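Long-range contacts in LEOA (Escherichia coli, PDB 4AUR), which is a bacterial dynamin that probably binds and hydrolyses GTP through a GTPase domain joined to a long helical stalk: residues E30-N34 and S417-A421; F381-T386 and M524-F528; V145-N149 and M179-T183; Q338-Q342 and F354-E358. All blocks are in the same frame, centred on the assembly; numbering follows the deposited sequence.

Interaction 1: residues E30-N34 and S417-A421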
loop_
_atom_site.group_PDB
_atom_site.type_symbol
_atom_site.label_atom_id
_atom_site.label_comp_id
_atom_site.label_asym_id
_atom_site.label_seq_id
_atom_site.Cartn_x
_atom_site.Cartn_y
_atom_site.Cartn_z
ATOM N N GLU A 30 15.640 11.176 3.339
ATOM C CA GLU A 30 15.603 10.467 4.587
ATOM C C GLU A 30 15.478 8.951 4.419
ATOM O O GLU A 30 15.908 8.220 5.288
ATOM C CB GLU A 30 14.478 11.008 5.443
ATOM C CG GLU A 30 14.516 10.549 6.889
ATOM C CD GLU A 30 15.649 11.140 7.696
ATOM O OE1 GLU A 30 15.880 12.373 7.611
ATOM O OE2 GLU A 30 16.285 10.348 8.432
HETATM N N MSE A 31 14.926 8.480 3.303
HETATM C CA MSE A 31 14.825 7.045 3.048
HETATM C C MSE A 31 15.918 6.621 2.091
HETATM O O MSE A 31 15.848 5.571 1.456
HETATM C CB MSE A 31 13.387 6.652 2.685
HETATM C CG MSE A 31 12.798 7.398 1.520
HETATM SE SE MSE A 31 10.828 7.260 1.398
HETATM C CE MSE A 31 10.945 5.564 0.431
ATOM N N GLY A 32 16.991 7.415 2.036
ATOM C CA GLY A 32 18.233 7.025 1.388
ATOM C C GLY A 32 18.189 7.140 -0.111
ATOM O O GLY A 32 18.966 6.519 -0.801
ATOM N N ILE A 33 17.287 7.957 -0.615
ATOM C CA ILE A 33 17.133 8.147 -2.047
ATOM C C ILE A 33 17.927 9.356 -2.488
ATOM O O ILE A 33 18.236 10.212 -1.662
ATOM C CB ILE A 33 15.648 8.286 -2.383
ATOM C CG1 ILE A 33 14.936 7.002 -1.922
ATOM C CG2 ILE A 33 15.451 8.586 -3.861
ATOM C CD1 ILE A 33 13.500 6.867 -2.320
ATOM N N ASN A 34 18.266 9.385 -3.786
ATOM C CA ASN A 34 19.267 10.308 -4.412
ATOM C C ASN A 34 19.289 11.780 -3.978
ATOM O O ASN A 34 20.176 12.185 -3.218
ATOM C CB ASN A 34 19.163 10.249 -5.963
ATOM C CG ASN A 34 20.273 11.061 -6.673
ATOM O OD1 ASN A 34 21.204 11.578 -6.032
ATOM N ND2 ASN A 34 20.172 11.176 -8.002
ATOM N N SER A 417 11.667 1.123 -4.639
ATOM C CA SER A 417 11.214 2.510 -4.490
ATOM C C SER A 417 11.296 2.990 -3.078
ATOM O O SER A 417 11.176 4.172 -2.855
ATOM C CB SER A 417 9.780 2.675 -4.937
ATOM O OG SER A 417 9.099 1.505 -4.627
ATOM N N LEU A 418 11.474 2.075 -2.132
ATOM C CA LEU A 418 11.559 2.421 -0.728
ATOM C C LEU A 418 12.951 2.840 -0.327
ATOM O O LEU A 418 13.207 3.065 0.825
ATOM C CB LEU A 418 11.085 1.248 0.125
ATOM C CG LEU A 418 9.621 1.177 0.554
ATOM C CD1 LEU A 418 8.707 2.150 -0.156
ATOM C CD2 LEU A 418 9.061 -0.211 0.412
ATOM N N GLY A 419 13.874 2.908 -1.264
ATOM C CA GLY A 419 15.196 3.461 -0.982
ATOM C C GLY A 419 16.334 2.582 -0.490
ATOM O O GLY A 419 16.542 1.479 -0.969
ATOM N N GLY A 420 17.095 3.101 0.469
ATOM C CA GLY A 420 18.458 2.619 0.728
ATOM C C GLY A 420 18.615 1.176 1.194
ATOM O O GLY A 420 19.527 0.443 0.753
ATOM N N ALA A 421 17.732 0.760 2.085
ATOM C CA ALA A 421 17.809 -0.592 2.633
ATOM C C ALA A 421 17.424 -1.695 1.649
ATOM O O ALA A 421 17.631 -2.846 1.977
ATOM C CB ALA A 421 16.952 -0.703 3.893
#
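Met-31 and Gly-420 meet through their backbones. The amide of Gly-420 donates to Met-31 O at 2.9 Å, with an N-H...O angle of 158°. The same oxygen takes a CA-H...O contact from Gly-419 CA. One carbonyl thus holds two successive glycines. The chains run close here: Gly-32 CA and Gly-420 CA are 4.5 Å apart, with no side chain on either residue.

Beside this bond, the side chains of Met-31 and Ile-33 lie against the backbone of residues 417-419. Met-31 is present as selenomethionine. Its CG stands between the backbone N and the carbonyl carbon (chi1 56°), and the chain then bends at chi3. This puts CE beside Leu-418 O. The apolar side-chain pair is Met-31 CE with Leu-418 CD1, 4.1 Å apart. Ile-33 arrives alongside, with CG1 3.7 Å from Gly-419 CA and CD1 near Ser-417 O.

Further out, Leu-556 of helix 547-567 touches both Met-31 and Leu-418. Arg-285 of helix 275-343 donates to Ser-417 O and packs against Ile-33. The turn that presents Met-31 O is set by the end of helix 3-30. Gly-32, with positive phi, is the C-prime residue of a Schellman motif there.

Interaction 2: residues F381-T386 and M524-F528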
loop_
_atom_site.group_PDB
_atom_site.type_symbol
_atom_site.label_atom_id
_atom_site.label_comp_id
_atom_site.label_asym_id
_atom_site.label_seq_id
_atom_site.Cartn_x
_atom_site.Cartn_y
_atom_site.Cartn_z
ATOM N N PHE A 381 -3.137 -42.662 23.214
ATOM C CA PHE A 381 -2.812 -41.302 23.645
ATOM C C PHE A 381 -1.690 -40.744 22.780
ATOM O O PHE A 381 -1.796 -39.655 22.227
ATOM C CB PHE A 381 -2.415 -41.281 25.129
ATOM C CG PHE A 381 -1.797 -39.984 25.584
ATOM C CD1 PHE A 381 -2.315 -38.768 25.195
ATOM C CD2 PHE A 381 -0.693 -39.984 26.411
ATOM C CE1 PHE A 381 -1.733 -37.593 25.617
ATOM C CE2 PHE A 381 -0.115 -38.809 26.839
ATOM C CZ PHE A 381 -0.637 -37.613 26.445
ATOM N N PHE A 382 -0.628 -41.517 22.640
ATOM C CA PHE A 382 0.471 -41.155 21.770
ATOM C C PHE A 382 -0.019 -40.774 20.346
ATOM O O PHE A 382 0.535 -39.887 19.694
ATOM C CB PHE A 382 1.523 -42.279 21.777
ATOM C CG PHE A 382 2.836 -41.903 21.152
ATOM C CD1 PHE A 382 3.353 -40.611 21.254
ATOM C CD2 PHE A 382 3.577 -42.847 20.481
ATOM C CE1 PHE A 382 4.573 -40.272 20.675
ATOM C CE2 PHE A 382 4.798 -42.513 19.896
ATOM C CZ PHE A 382 5.297 -41.222 19.995
ATOM N N GLU A 383 -1.094 -41.377 19.885
ATOM C CA GLU A 383 -1.604 -41.061 18.565
ATOM C C GLU A 383 -2.463 -39.798 18.588
ATOM O O GLU A 383 -2.249 -38.882 17.806
ATOM C CB GLU A 383 -2.388 -42.253 18.019
ATOM C CG GLU A 383 -1.519 -43.503 17.843
ATOM C CD GLU A 383 -2.324 -44.792 17.714
ATOM O OE1 GLU A 383 -3.563 -44.695 17.493
ATOM O OE2 GLU A 383 -1.706 -45.894 17.832
ATOM N N GLN A 384 -3.438 -39.742 19.480
ATOM C CA GLN A 384 -4.218 -38.526 19.660
ATOM C C GLN A 384 -3.268 -37.336 19.853
ATOM O O GLN A 384 -3.408 -36.317 19.194
ATOM C CB GLN A 384 -5.166 -38.650 20.863
ATOM C CG GLN A 384 -6.332 -39.618 20.680
ATOM C CD GLN A 384 -7.322 -39.651 21.873
ATOM O OE1 GLN A 384 -6.950 -39.771 23.056
ATOM N NE2 GLN A 384 -8.600 -39.552 21.547
ATOM N N SER A 385 -2.281 -37.487 20.730
ATOM C CA SER A 385 -1.329 -36.414 20.995
ATOM C C SER A 385 -0.374 -36.129 19.826
ATOM O O SER A 385 -0.012 -34.989 19.589
ATOM C CB SER A 385 -0.534 -36.670 22.284
ATOM O OG SER A 385 0.609 -37.462 22.027
ATOM N N THR A 386 0.052 -37.148 19.106
ATOM C CA THR A 386 0.785 -36.909 17.846
ATOM C C THR A 386 -0.110 -36.169 16.821
ATOM O O THR A 386 0.372 -35.368 16.055
ATOM C CB THR A 386 1.360 -38.230 17.248
ATOM O OG1 THR A 386 2.460 -38.686 18.051
ATOM C CG2 THR A 386 1.855 -38.035 15.810
HETATM N N MSE A 524 6.460 -35.795 30.089
HETATM C CA MSE A 524 5.274 -36.150 29.358
HETATM C C MSE A 524 5.470 -35.626 27.978
HETATM O O MSE A 524 5.530 -36.370 27.012
HETATM C CB MSE A 524 4.033 -35.615 30.063
HETATM C CG MSE A 524 2.812 -36.273 29.445
HETATM SE SE MSE A 524 2.027 -35.058 28.103
HETATM C CE MSE A 524 2.836 -35.701 26.469
ATOM N N PHE A 525 5.651 -34.326 27.876
ATOM C CA PHE A 525 5.926 -33.730 26.573
ATOM C C PHE A 525 7.092 -34.347 25.835
ATOM O O PHE A 525 6.969 -34.573 24.646
ATOM C CB PHE A 525 6.055 -32.225 26.683
ATOM C CG PHE A 525 4.742 -31.551 26.716
ATOM C CD1 PHE A 525 3.952 -31.549 25.587
ATOM C CD2 PHE A 525 4.276 -30.961 27.863
ATOM C CE1 PHE A 525 2.720 -30.939 25.600
ATOM C CE2 PHE A 525 3.052 -30.353 27.884
ATOM C CZ PHE A 525 2.268 -30.340 26.753
ATOM N N ALA A 526 8.183 -34.661 26.521
ATOM C CA ALA A 526 9.384 -35.156 25.821
ATOM C C ALA A 526 9.207 -36.529 25.186
ATOM O O ALA A 526 9.956 -36.892 24.297
ATOM C CB ALA A 526 10.582 -35.193 26.762
ATOM N N PHE A 527 8.226 -37.283 25.665
ATOM C CA PHE A 527 7.990 -38.649 25.247
ATOM C C PHE A 527 6.866 -38.763 24.219
ATOM O O PHE A 527 6.982 -39.515 23.242
ATOM C CB PHE A 527 7.653 -39.488 26.480
ATOM C CG PHE A 527 7.849 -40.957 26.288
ATOM C CD1 PHE A 527 9.097 -41.536 26.499
ATOM C CD2 PHE A 527 6.781 -41.776 25.900
ATOM C CE1 PHE A 527 9.287 -42.898 26.313
ATOM C CE2 PHE A 527 6.962 -43.144 25.717
ATOM C CZ PHE A 527 8.218 -43.704 25.924
ATOM N N PHE A 528 5.782 -38.021 24.437
ATOM C CA PHE A 528 4.600 -38.109 23.589
ATOM C C PHE A 528 4.421 -36.979 22.586
ATOM O O PHE A 528 3.542 -37.064 21.730
ATOM C CB PHE A 528 3.357 -38.163 24.459
ATOM C CG PHE A 528 3.352 -39.301 25.449
ATOM C CD1 PHE A 528 2.866 -40.546 25.080
ATOM C CD2 PHE A 528 3.833 -39.131 26.733
ATOM C CE1 PHE A 528 2.863 -41.600 25.966
ATOM C CE2 PHE A 528 3.830 -40.178 27.631
ATOM C CZ PHE A 528 3.345 -41.420 27.244
#
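The Phe-528 ring is the apolar centre. Phe-381 CE2 sits over one face, 3.7 Å above the plane and near the middle. Phe-527 CD2 covers the opposite face at 3.6 Å, from within the same segment. Phe-381 CG is anti to its backbone N (chi1 168°), which sends the ring out toward helix 521-528. The Phe-381 and Phe-528 rings are tilted 37° to each other, their centroids 4.8 Å apart. The selenium of Met-524 lies at the edge of the Phe-381 ring, a Met-aromatic contact in selenomethionine form. Met-524 SE is 5.4 Å from the ring centroid, and its CE reaches Phe-381 CZ.

Phe-381, Phe-382 and Phe-528 make an aromatic cluster where two helices cross almost at right angles, with short-segment axes at 92°. It joins the long helix 368-408 to the short helix 521-528 within the dynamin-like helical domain. Leu-324 and Leu-328 of helix 275-343 pack on Phe-381, and Leu-518 of helix 489-518 touches Phe-381, Met-524 and Phe-528.

Toward the polar edge, Phe-382 brings CB to the rim of the Phe-528 ring. Its own ring meets Phe-528 O edge-on and in plane, with CE1 at 3.5 Å. Ser-385 OG donates to Phe-528 O at 3.0 Å, from well above the carbonyl plane. Thr-386 OG1 instead turns back to its own helix. Thr-386 OG1 donates to Phe-382 O at 2.8 Å, and that oxygen also accepts the helical bond from Thr-386 N.

Interaction 3: residues V145-N149 and M179-T183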
loop_
_atom_site.group_PDB
_atom_site.type_symbol
_atom_site.label_atom_id
_atom_site.label_comp_id
_atom_site.label_asym_id
_atom_site.label_seq_id
_atom_site.Cartn_x
_atom_site.Cartn_y
_atom_site.Cartn_z
ATOM N N VAL A 145 -9.642 40.062 -32.894
ATOM C CA VAL A 145 -10.146 40.018 -34.280
ATOM C C VAL A 145 -11.377 40.932 -34.478
ATOM O O VAL A 145 -11.735 41.702 -33.575
ATOM C CB VAL A 145 -10.462 38.573 -34.711
ATOM C CG1 VAL A 145 -9.222 37.711 -34.571
ATOM C CG2 VAL A 145 -11.614 38.001 -33.910
ATOM N N ASP A 146 -11.990 40.855 -35.667
ATOM C CA ASP A 146 -13.078 41.745 -36.058
ATOM C C ASP A 146 -14.385 41.029 -35.939
ATOM O O ASP A 146 -14.473 39.821 -36.122
ATOM C CB ASP A 146 -12.897 42.263 -37.502
ATOM C CG ASP A 146 -13.579 43.636 -37.739
ATOM O OD1 ASP A 146 -14.825 43.682 -37.839
ATOM O OD2 ASP A 146 -12.861 44.671 -37.831
ATOM N N ALA A 147 -15.415 41.795 -35.639
ATOM C CA ALA A 147 -16.750 41.258 -35.545
ATOM C C ALA A 147 -17.390 41.002 -36.920
ATOM O O ALA A 147 -18.098 40.007 -37.111
ATOM C CB ALA A 147 -17.599 42.226 -34.756
ATOM N N THR A 148 -17.176 41.919 -37.861
ATOM C CA THR A 148 -17.789 41.796 -39.189
ATOM C C THR A 148 -17.267 40.571 -39.929
ATOM O O THR A 148 -18.043 39.780 -40.446
ATOM C CB THR A 148 -17.557 43.052 -40.061
ATOM O OG1 THR A 148 -16.167 43.415 -40.043
ATOM C CG2 THR A 148 -18.381 44.220 -39.544
ATOM N N ASN A 149 -15.946 40.429 -39.974
ATOM C CA ASN A 149 -15.304 39.319 -40.678
ATOM C C ASN A 149 -14.133 38.771 -39.835
ATOM O O ASN A 149 -12.966 39.081 -40.102
ATOM C CB ASN A 149 -14.840 39.792 -42.062
ATOM C CG ASN A 149 -14.082 38.726 -42.833
ATOM O OD1 ASN A 149 -14.380 37.527 -42.749
ATOM N ND2 ASN A 149 -13.093 39.162 -43.600
HETATM N N MSE A 179 -18.420 44.267 -31.562
HETATM C CA MSE A 179 -19.672 43.569 -31.804
HETATM C C MSE A 179 -20.786 44.566 -32.092
HETATM O O MSE A 179 -21.798 44.217 -32.728
HETATM C CB MSE A 179 -19.923 42.614 -30.652
HETATM C CG MSE A 179 -18.981 41.428 -30.807
HETATM SE SE MSE A 179 -19.950 39.963 -31.683
HETATM C CE MSE A 179 -18.958 39.635 -33.339
ATOM N N ASP A 180 -20.602 45.818 -31.664
ATOM C CA ASP A 180 -21.572 46.877 -31.956
ATOM C C ASP A 180 -21.972 46.895 -33.431
ATOM O O ASP A 180 -23.162 46.901 -33.747
ATOM C CB ASP A 180 -21.096 48.272 -31.481
ATOM C CG ASP A 180 -19.651 48.603 -31.885
ATOM O OD1 ASP A 180 -18.859 47.672 -32.143
ATOM O OD2 ASP A 180 -19.296 49.806 -31.926
ATOM N N GLU A 181 -21.002 46.856 -34.340
ATOM C CA GLU A 181 -21.338 46.903 -35.769
ATOM C C GLU A 181 -21.732 45.547 -36.326
ATOM O O GLU A 181 -21.555 45.287 -37.502
ATOM C CB GLU A 181 -20.251 47.589 -36.614
ATOM C CG GLU A 181 -18.826 47.080 -36.466
ATOM C CD GLU A 181 -17.841 48.219 -36.236
ATOM O OE1 GLU A 181 -18.132 49.078 -35.372
ATOM O OE2 GLU A 181 -16.792 48.274 -36.915
ATOM N N VAL A 182 -22.284 44.692 -35.476
ATOM C CA VAL A 182 -22.974 43.492 -35.929
ATOM C C VAL A 182 -24.351 43.307 -35.254
ATOM O O VAL A 182 -25.154 42.486 -35.695
ATOM C CB VAL A 182 -22.060 42.256 -35.740
ATOM C CG1 VAL A 182 -22.823 40.945 -35.896
ATOM C CG2 VAL A 182 -20.908 42.304 -36.737
ATOM N N THR A 183 -24.647 44.098 -34.225
ATOM C CA THR A 183 -25.826 43.860 -33.392
ATOM C C THR A 183 -26.146 45.063 -32.506
ATOM O O THR A 183 -25.358 45.998 -32.416
ATOM C CB THR A 183 -25.637 42.565 -32.550
ATOM O OG1 THR A 183 -26.655 41.621 -32.884
ATOM C CG2 THR A 183 -25.702 42.811 -31.053
#
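Met-179 reaches Ala-147 by doubling back on itself. Its CB leaves the backbone pointing away from residues 145-149, with CG beside the backbone N (chi1 -75°). Bends at chi2 and chi3 then return the CE methyl, which packs against Ala-147 CB. Val-182 needs no such detour. Its CB points toward the other segment, and CG2, beside the backbone N, lies 3.6 Å from Ala-147 O and 3.9 Å from Ala-147 CB. The small Ala-147 side chain therefore has the selenomethionine methyl and a valine methyl as neighbours. Farther out, Thr-148 CG2 stands 3.9 Å from Glu-181 O.

An Asx turn shapes the first segment. Asp-146 OD1 accepts from Thr-148 N at 2.9 Å through its anti lone pair. Thr-148 OG1 donates to Asp-146 OD1 at 2.6 Å, from above the carboxylate plane. These two bonds hold the turn that presents Ala-147.

Residues 145-149 are the end of strand 140-146 and the turn after it. Residues 179-183 follow the neighbouring parallel strand 172-177. A beta-alpha-beta crossover through helix 156-165 links the two strands. The run from Asn-177 to Asp-180 reads Asn-Lys-Met-Asp, consistent with the guanine-recognition NKxD motif of GTPases. Lys-198 of helix 188-209 donates to Ala-147 O and also touches Met-179.

No hydrogen bond joins the two segments to each other. Their direct contact rests largely on methyl groups and van der Waals packing, while Asp-146 OD1 and Thr-148 N and OG1 are used to shape their own turn.

Interaction 4: residues Q338-Q342 and F354-E358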
loop_
_atom_site.group_PDB
_atom_site.type_symbol
_atom_site.label_atom_id
_atom_site.label_comp_id
_atom_site.label_asym_id
_atom_site.label_seq_id
_atom_site.Cartn_x
_atom_site.Cartn_y
_atom_site.Cartn_z
ATOM N N GLN A 338 -9.301 -51.733 39.285
ATOM C CA GLN A 338 -10.205 -52.799 38.921
ATOM C C GLN A 338 -9.534 -54.149 39.133
ATOM O O GLN A 338 -10.052 -54.978 39.878
ATOM C CB GLN A 338 -10.681 -52.627 37.478
ATOM C CG GLN A 338 -11.334 -53.857 36.844
ATOM C CD GLN A 338 -12.555 -54.368 37.606
ATOM O OE1 GLN A 338 -12.648 -55.562 37.921
ATOM N NE2 GLN A 338 -13.497 -53.466 37.908
ATOM N N LEU A 339 -8.391 -54.359 38.488
ATOM C CA LEU A 339 -7.573 -55.562 38.691
ATOM C C LEU A 339 -7.249 -55.833 40.167
ATOM O O LEU A 339 -7.266 -56.987 40.622
ATOM C CB LEU A 339 -6.266 -55.474 37.900
ATOM C CG LEU A 339 -6.308 -55.679 36.384
ATOM C CD1 LEU A 339 -4.971 -55.335 35.781
ATOM C CD2 LEU A 339 -6.666 -57.096 36.006
HETATM N N MSE A 340 -6.974 -54.787 40.933
HETATM C CA MSE A 340 -6.641 -55.014 42.337
HETATM C C MSE A 340 -7.872 -55.481 43.119
HETATM O O MSE A 340 -7.770 -56.345 43.965
HETATM C CB MSE A 340 -5.928 -53.801 42.979
HETATM C CG MSE A 340 -4.491 -53.523 42.520
HETATM SE SE MSE A 340 -3.294 -55.062 42.772
HETATM C CE MSE A 340 -2.772 -54.719 44.646
ATOM N N SER A 341 -9.046 -54.943 42.848
ATOM C CA SER A 341 -10.232 -55.358 43.598
ATOM C C SER A 341 -10.723 -56.755 43.182
ATOM O O SER A 341 -11.491 -57.401 43.897
ATOM C CB SER A 341 -11.354 -54.349 43.406
ATOM O OG SER A 341 -11.851 -54.477 42.091
ATOM N N GLN A 342 -10.293 -57.207 42.017
ATOM C CA GLN A 342 -10.570 -58.547 41.594
ATOM C C GLN A 342 -9.668 -59.503 42.318
ATOM O O GLN A 342 -10.036 -60.650 42.556
ATOM C CB GLN A 342 -10.320 -58.704 40.106
ATOM C CG GLN A 342 -11.466 -58.260 39.242
ATOM C CD GLN A 342 -11.240 -58.680 37.817
ATOM O OE1 GLN A 342 -10.971 -59.849 37.532
ATOM N NE2 GLN A 342 -11.333 -57.726 36.906
ATOM N N PHE A 354 -7.680 -66.286 37.031
ATOM C CA PHE A 354 -7.365 -64.877 37.083
ATOM C C PHE A 354 -6.167 -64.537 36.229
ATOM O O PHE A 354 -6.242 -63.633 35.439
ATOM C CB PHE A 354 -7.117 -64.415 38.505
ATOM C CG PHE A 354 -6.640 -62.987 38.598
ATOM C CD1 PHE A 354 -7.522 -61.940 38.417
ATOM C CD2 PHE A 354 -5.307 -62.698 38.866
ATOM C CE1 PHE A 354 -7.097 -60.634 38.513
ATOM C CE2 PHE A 354 -4.872 -61.387 38.942
ATOM C CZ PHE A 354 -5.773 -60.350 38.765
HETATM N N MSE A 355 -5.074 -65.273 36.383
HETATM C CA MSE A 355 -3.880 -65.057 35.593
HETATM C C MSE A 355 -4.157 -65.222 34.114
HETATM O O MSE A 355 -3.637 -64.471 33.284
HETATM C CB MSE A 355 -2.825 -66.071 36.009
HETATM C CG MSE A 355 -2.384 -65.922 37.454
HETATM SE SE MSE A 355 -1.205 -67.399 38.092
HETATM C CE MSE A 355 -0.457 -68.027 36.387
ATOM N N ASP A 356 -4.955 -66.224 33.757
ATOM C CA ASP A 356 -5.233 -66.505 32.341
ATOM C C ASP A 356 -6.018 -65.385 31.664
ATOM O O ASP A 356 -5.797 -65.044 30.485
ATOM C CB ASP A 356 -6.073 -67.773 32.189
ATOM C CG ASP A 356 -5.264 -69.004 31.868
ATOM O OD1 ASP A 356 -4.157 -68.925 31.307
ATOM O OD2 ASP A 356 -5.794 -70.093 32.171
ATOM N N ASP A 357 -6.972 -64.856 32.413
ATOM C CA ASP A 357 -8.032 -64.076 31.821
ATOM C C ASP A 357 -7.773 -62.608 31.978
ATOM O O ASP A 357 -8.270 -61.829 31.182
ATOM C CB ASP A 357 -9.382 -64.486 32.433
ATOM C CG ASP A 357 -9.826 -65.906 31.989
ATOM O OD1 ASP A 357 -9.435 -66.339 30.883
ATOM O OD2 ASP A 357 -10.551 -66.586 32.742
ATOM N N GLU A 358 -6.948 -62.234 32.954
ATOM C CA GLU A 358 -6.664 -60.846 33.208
ATOM C C GLU A 358 -5.236 -60.377 32.980
ATOM O O GLU A 358 -5.041 -59.226 32.592
ATOM C CB GLU A 358 -7.089 -60.541 34.606
ATOM C CG GLU A 358 -8.596 -60.668 34.791
ATOM C CD GLU A 358 -9.344 -59.515 34.159
ATOM O OE1 GLU A 358 -8.750 -58.828 33.322
ATOM O OE2 GLU A 358 -10.512 -59.274 34.506
#
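The Phe-354 ring and the Gln-342 amide meet at the ring's edge. Gln-342 OE1 lies near the ring plane, 4.1 Å from Phe-354 CE1. Leu-339 O approaches the ring obliquely, at a similar distance from CZ. Ile-507 of helix 489-518 and Leu-346 also touch Phe-354.

The amide of Gln-342 meets the carboxylate of Glu-358, with the two planes turned 59° apart. Gln-342 NE2 donates to Glu-358 OE2 at 3.0 Å. The acceptor lies in the amide plane, but the amide meets OE2 from above the carboxylate plane. Gln-342 reaches across because its chain is extended beyond CG (chi2 -170°). Glu-358 bends at chi2 and crosses it at about a right angle. Next to this polar pair, Leu-339 CD2 packs against Glu-358 CB at 3.7 Å.

Gln-338, one turn earlier, holds the amide from its own helix. Gln-342 NE2 also donates to Gln-338 OE1 at 2.7 Å, on a lone pair in the carbonyl plane.

The contact joins the end of helix 275-343 to helix 351-359, which runs back nearly antiparallel at 159°. The pair forms a helical hairpin in the dynamin-like helical domain. Two acceptors on NE2 should fix the rotation of the amide. The bond between the helices is neutral amide to carboxylate, not a salt bridge, and probably helps to stabilise the negative charge of Glu-358. Gln-342 OE1 also lies close to Glu-358 OE2, unbonded, and probably offsets part of that gain.

Interactions 3 and 4 lie on opposite sides of the elongated chain's centre, about 126 Å apart between centres. Interaction 2 is the most buried and mainly aromatic. Interactions 1, 3 and 4 are partly buried. Interaction 1 joins two loops through a backbone hydrogen bond and two apolar side chains. Interaction 3 joins a strand end and its turn to a loop after the next strand, largely through methyl groups. Interaction 4 joins helices through a side-chain amide and carboxylate. Helix 275-343 carries a segment of interaction 4 and packs beside interactions 1 and 2. Helix 489-518 packs beside 2 and 4. Only interaction 3 belongs to the GTPase part, and it lacks a hydrogen bond across its segments.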